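Side-chain contacts in ATP synthase subunit s, mitochondrial (Bos taurus, PDB 3E4G), which regulates the mitochondrial membrane ATP synthase, being needed for its proton conduction and blocking a proton leak through an alternative exit pathway: residues S71-S75 and I76-H80; G125-D129 and K130-A134. The protein carries 1 engineered substitution. All coordinates share one frame; numbering follows the deposited sequence.

Interaction 1 of 2, residues S71-S75 and I76-H80; sequences SCIMS and IGFDH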
loop_
_atom_site.group_PDB
_atom_site.type_symbol
_atom_site.label_atom_id
_atom_site.label_comp_id
_atom_site.label_asym_id
_atom_site.label_seq_id
_atom_site.Cartn_x
_atom_site.Cartn_y
_atom_site.Cartn_z
ATOM N N SER A 71 8.951 5.854 -3.763
ATOM C CA SER A 71 9.002 4.471 -4.224
ATOM C C SER A 71 8.475 4.382 -5.652
ATOM O O SER A 71 7.602 5.164 -6.062
ATOM C CB SER A 71 8.167 3.625 -3.288
ATOM O OG SER A 71 7.987 2.297 -3.733
ATOM N N CYS A 72 8.936 3.363 -6.382
ATOM C CA CYS A 72 8.465 3.119 -7.778
ATOM C C CYS A 72 7.416 2.072 -7.870
ATOM O O CYS A 72 7.118 1.609 -9.001
ATOM C CB CYS A 72 9.696 2.798 -8.700
ATOM S SG CYS A 72 10.477 1.226 -8.322
ATOM N N ILE A 73 6.747 1.709 -6.777
ATOM C CA ILE A 73 5.661 0.737 -6.864
ATOM C C ILE A 73 4.545 1.289 -7.743
ATOM O O ILE A 73 4.213 2.472 -7.781
ATOM C CB ILE A 73 5.146 0.332 -5.480
ATOM C CG1 ILE A 73 4.611 1.539 -4.676
ATOM C CG2 ILE A 73 6.204 -0.460 -4.731
ATOM C CD1 ILE A 73 4.104 1.087 -3.263
ATOM N N MET A 74 3.902 0.327 -8.452
ATOM C CA MET A 74 2.748 0.690 -9.334
ATOM C C MET A 74 1.975 -0.514 -9.680
ATOM O O MET A 74 2.540 -1.584 -9.848
ATOM C CB MET A 74 3.107 1.497 -10.420
ATOM C CG MET A 74 3.877 0.808 -11.216
ATOM S SD MET A 74 4.389 1.866 -12.681
ATOM C CE MET A 74 2.917 2.707 -13.127
ATOM N N SER A 75 0.712 -0.327 -9.968
ATOM C CA SER A 75 -0.178 -1.227 -10.639
ATOM C C SER A 75 -0.012 -2.668 -10.276
ATOM O O SER A 75 -0.374 -3.108 -9.142
ATOM C CB SER A 75 -0.178 -0.921 -12.184
ATOM O OG SER A 75 1.081 -1.300 -12.760
ATOM N N ILE A 76 0.398 -3.474 -11.226
ATOM C CA ILE A 76 0.399 -4.906 -10.999
ATOM C C ILE A 76 1.472 -5.283 -9.948
ATOM O O ILE A 76 1.429 -6.419 -9.449
ATOM C CB ILE A 76 0.333 -5.763 -12.262
ATOM C CG1 ILE A 76 1.589 -5.427 -12.986
ATOM C CG2 ILE A 76 -1.012 -5.607 -12.973
ATOM C CD1 ILE A 76 2.889 -4.819 -12.433
ATOM N N GLY A 77 2.395 -4.392 -9.515
ATOM C CA GLY A 77 3.224 -4.724 -8.354
ATOM C C GLY A 77 2.370 -5.056 -7.134
ATOM O O GLY A 77 2.749 -5.884 -6.313
ATOM N N PHE A 78 1.209 -4.410 -7.032
ATOM C CA PHE A 78 0.335 -4.662 -5.891
ATOM C C PHE A 78 -0.256 -6.046 -5.880
ATOM O O PHE A 78 -0.807 -6.442 -4.835
ATOM C CB PHE A 78 -0.742 -3.574 -5.798
ATOM C CG PHE A 78 -0.199 -2.211 -5.408
ATOM C CD1 PHE A 78 0.197 -1.921 -4.105
ATOM C CD2 PHE A 78 -0.022 -1.226 -6.336
ATOM C CE1 PHE A 78 0.717 -0.684 -3.762
ATOM C CE2 PHE A 78 0.528 -0.013 -6.019
ATOM C CZ PHE A 78 0.868 0.290 -4.727
ATOM N N ASP A 79 -0.126 -6.823 -6.949
ATOM C CA ASP A 79 -0.492 -8.223 -6.882
ATOM C C ASP A 79 0.354 -8.991 -5.855
ATOM O O ASP A 79 -0.067 -10.074 -5.386
ATOM C CB ASP A 79 -0.480 -8.873 -8.239
ATOM C CG ASP A 79 -1.648 -8.395 -9.153
ATOM O OD1 ASP A 79 -2.583 -7.724 -8.687
ATOM O OD2 ASP A 79 -1.569 -8.716 -10.330
ATOM N N HIS A 80 1.512 -8.459 -5.480
ATOM C CA HIS A 80 2.266 -9.079 -4.367
ATOM C C HIS A 80 1.481 -9.037 -3.028
ATOM O O HIS A 80 1.853 -9.703 -2.077
ATOM C CB HIS A 80 3.601 -8.351 -4.107
ATOM C CG HIS A 80 4.660 -8.601 -5.150
ATOM N ND1 HIS A 80 4.852 -7.760 -6.229
ATOM C CD2 HIS A 80 5.601 -9.560 -5.268
ATOM C CE1 HIS A 80 5.888 -8.234 -6.923
ATOM N NE2 HIS A 80 6.348 -9.323 -6.379
#
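The ring of F78 carries S75 O at its edge, near the ring plane and 3.4 Å from CD2, while I73 approaches obliquely with its CD1 methyl 3.6 Å from CZ of F78. M74 C also comes in obliquely, 4.0 Å from F78 CD2. The F78 and I73 side chains cross at about a right angle. With CG swung beside its own backbone N (chi1 -69°), the phenyl group folds back along the preceding loop. Beyond the segment W30 meets F78 edge-to-face and stacks on H80, whose ND1 donates in its ring plane to a lone pair of G77 O, at 2.8 Å; H80 N also donates to G77 O.

G77 N gives to M74 O at 2.8 Å, and the lack of a side chain suits G77, since a beta carbon would crowd that same oxygen. F78 N reaches S75 O at 2.9 Å. Were F78 replaced by an alanine, the I73 methyl would probably lose its ring partner and W30 its edge-to-face neighbour. In the second leucine-rich repeat, between strands 63-69 and 89-93, these two i to i+3 amide bonds turn the chain into the convex-side 3-10 segment, with the F78 ring buried against I73, W30 and helix 100-107.

Interaction 2 of 2, residues G125-D129 and K130-A134; sequences GNVTD and KGIIA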
loop_
_atom_site.group_PDB
_atom_site.type_symbol
_atom_site.label_atom_id
_atom_site.label_comp_id
_atom_site.label_asym_id
_atom_site.label_seq_id
_atom_site.Cartn_x
_atom_site.Cartn_y
_atom_site.Cartn_z
ATOM N N GLY A 125 0.673 12.481 -6.831
ATOM C CA GLY A 125 -0.006 13.488 -7.653
ATOM C C GLY A 125 -1.056 12.973 -8.553
ATOM O O GLY A 125 -1.910 13.755 -8.969
ATOM N N ASN A 126 -1.057 11.682 -8.948
ATOM C CA ASN A 126 -2.102 11.209 -9.846
ATOM C C ASN A 126 -3.412 10.891 -9.165
ATOM O O ASN A 126 -4.452 10.747 -9.838
ATOM C CB ASN A 126 -1.669 9.940 -10.575
ATOM C CG ASN A 126 -0.543 10.117 -11.515
ATOM O OD1 ASN A 126 0.382 9.202 -11.482
ATOM N ND2 ASN A 126 -0.538 11.093 -12.332
ATOM N N VAL A 127 -3.423 10.681 -7.830
ATOM C CA VAL A 127 -4.621 10.152 -7.183
ATOM C C VAL A 127 -5.747 11.154 -7.265
ATOM O O VAL A 127 -5.592 12.341 -7.033
ATOM C CB VAL A 127 -4.266 9.821 -5.692
ATOM C CG1 VAL A 127 -5.535 9.510 -4.907
ATOM C CG2 VAL A 127 -3.248 8.682 -5.657
ATOM N N THR A 128 -6.930 10.634 -7.589
ATOM C CA THR A 128 -8.119 11.491 -7.643
ATOM C C THR A 128 -9.158 10.995 -6.686
ATOM O O THR A 128 -9.045 9.962 -5.990
ATOM C CB THR A 128 -8.715 11.555 -9.108
ATOM O OG1 THR A 128 -9.585 10.401 -9.312
ATOM C CG2 THR A 128 -7.672 11.682 -10.161
ATOM N N ASP A 129 -10.299 11.714 -6.691
ATOM C CA ASP A 129 -11.426 11.333 -5.875
ATOM C C ASP A 129 -11.812 9.879 -6.097
ATOM O O ASP A 129 -12.262 9.198 -5.154
ATOM C CB ASP A 129 -12.628 12.238 -6.175
ATOM C CG ASP A 129 -12.274 13.762 -6.062
ATOM O OD1 ASP A 129 -11.576 14.261 -6.990
ATOM O OD2 ASP A 129 -12.592 14.348 -5.012
ATOM N N LYS A 130 -11.731 9.385 -7.318
ATOM C CA LYS A 130 -12.121 7.988 -7.609
ATOM C C LYS A 130 -11.300 6.972 -6.848
ATOM O O LYS A 130 -11.811 5.976 -6.316
ATOM C CB LYS A 130 -11.986 7.711 -9.116
ATOM C CG LYS A 130 -12.437 6.431 -9.630
ATOM C CD LYS A 130 -12.442 6.404 -11.171
ATOM C CE LYS A 130 -11.105 6.208 -11.637
ATOM N NZ LYS A 130 -10.814 4.863 -12.088
ATOM N N GLY A 131 -9.990 7.171 -6.800
ATOM C CA GLY A 131 -9.147 6.248 -6.082
ATOM C C GLY A 131 -9.412 6.274 -4.580
ATOM O O GLY A 131 -9.377 5.250 -3.911
ATOM N N ILE A 132 -9.640 7.476 -4.068
ATOM C CA ILE A 132 -9.935 7.590 -2.622
ATOM C C ILE A 132 -11.211 6.883 -2.289
ATOM O O ILE A 132 -11.313 6.162 -1.282
ATOM C CB ILE A 132 -9.943 9.087 -2.195
ATOM C CG1 ILE A 132 -8.583 9.774 -2.426
ATOM C CG2 ILE A 132 -10.418 9.214 -0.731
ATOM C CD1 ILE A 132 -7.416 9.066 -1.818
ATOM N N ILE A 133 -12.268 7.093 -3.066
ATOM C CA ILE A 133 -13.552 6.543 -2.715
ATOM C C ILE A 133 -13.511 4.982 -2.741
ATOM O O ILE A 133 -14.190 4.379 -1.936
ATOM C CB ILE A 133 -14.650 7.135 -3.678
ATOM C CG1 ILE A 133 -14.893 8.584 -3.367
ATOM C CG2 ILE A 133 -15.960 6.349 -3.582
ATOM C CD1 ILE A 133 -15.796 8.751 -2.102
ATOM N N ALA A 134 -12.636 4.398 -3.562
ATOM C CA ALA A 134 -12.456 2.980 -3.573
ATOM C C ALA A 134 -12.072 2.378 -2.176
ATOM O O ALA A 134 -12.355 1.226 -1.864
ATOM C CB ALA A 134 -11.471 2.587 -4.630
#
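T128 OG1 accepts from K130 N at 3.1 Å, the bond of an N-cap, with the threonine and lysine side chains lying side by side and pointing the same way. The hydroxyl reaches that amide because OG1 sits between the backbone N and the carbonyl carbon (chi1 84°), which turns it over the first turn of the helix. T128 O takes I132 N at 3.2 Å, and D129 O takes I133 N at 3.0 Å. On the apolar side V127 CG1 meets CD1 of I132 at 3.6 Å, the two branched chains crossing at about a right angle.

A second shell fixes these groups from outside. D100 bonds T128 OG1, E104 makes a salt bridge with K130 NZ, and both belong to helix 100-107, which V127 also touches. The carboxylate of D129 turns the other way, its two oxygens taking the backbone amides of K153 and E154. Threonine suits the cap because its hydroxyl can serve the helix and D100 together. This is a classic threonine N-cap, here starting the helix that follows strand 118-122 in the fourth leucine-rich repeat.

Overall arrangement
Interaction 1 comes first along the chain; its centre lies 16 Å from that of interaction 2, with nearest atoms about 7 Å apart, and the two do not meet. Each follows a parallel strand of the leucine-rich repeat sheet: 71-80 comes after strand 63-69 in repeat 2, and 125-134 after strand 118-122 in repeat 4, with strand 89-93 between them. Helix 100-107 touches both, meeting I76 and F78 on one hand and T128 and K130 on the other. The I73 side chain is about 9 Å from the magnesium ion, whereas interaction 2 lies away from it. Both open the helical side of a repeat, as a 3-10 segment in 71-80 and as helix 129-134 in 125-134.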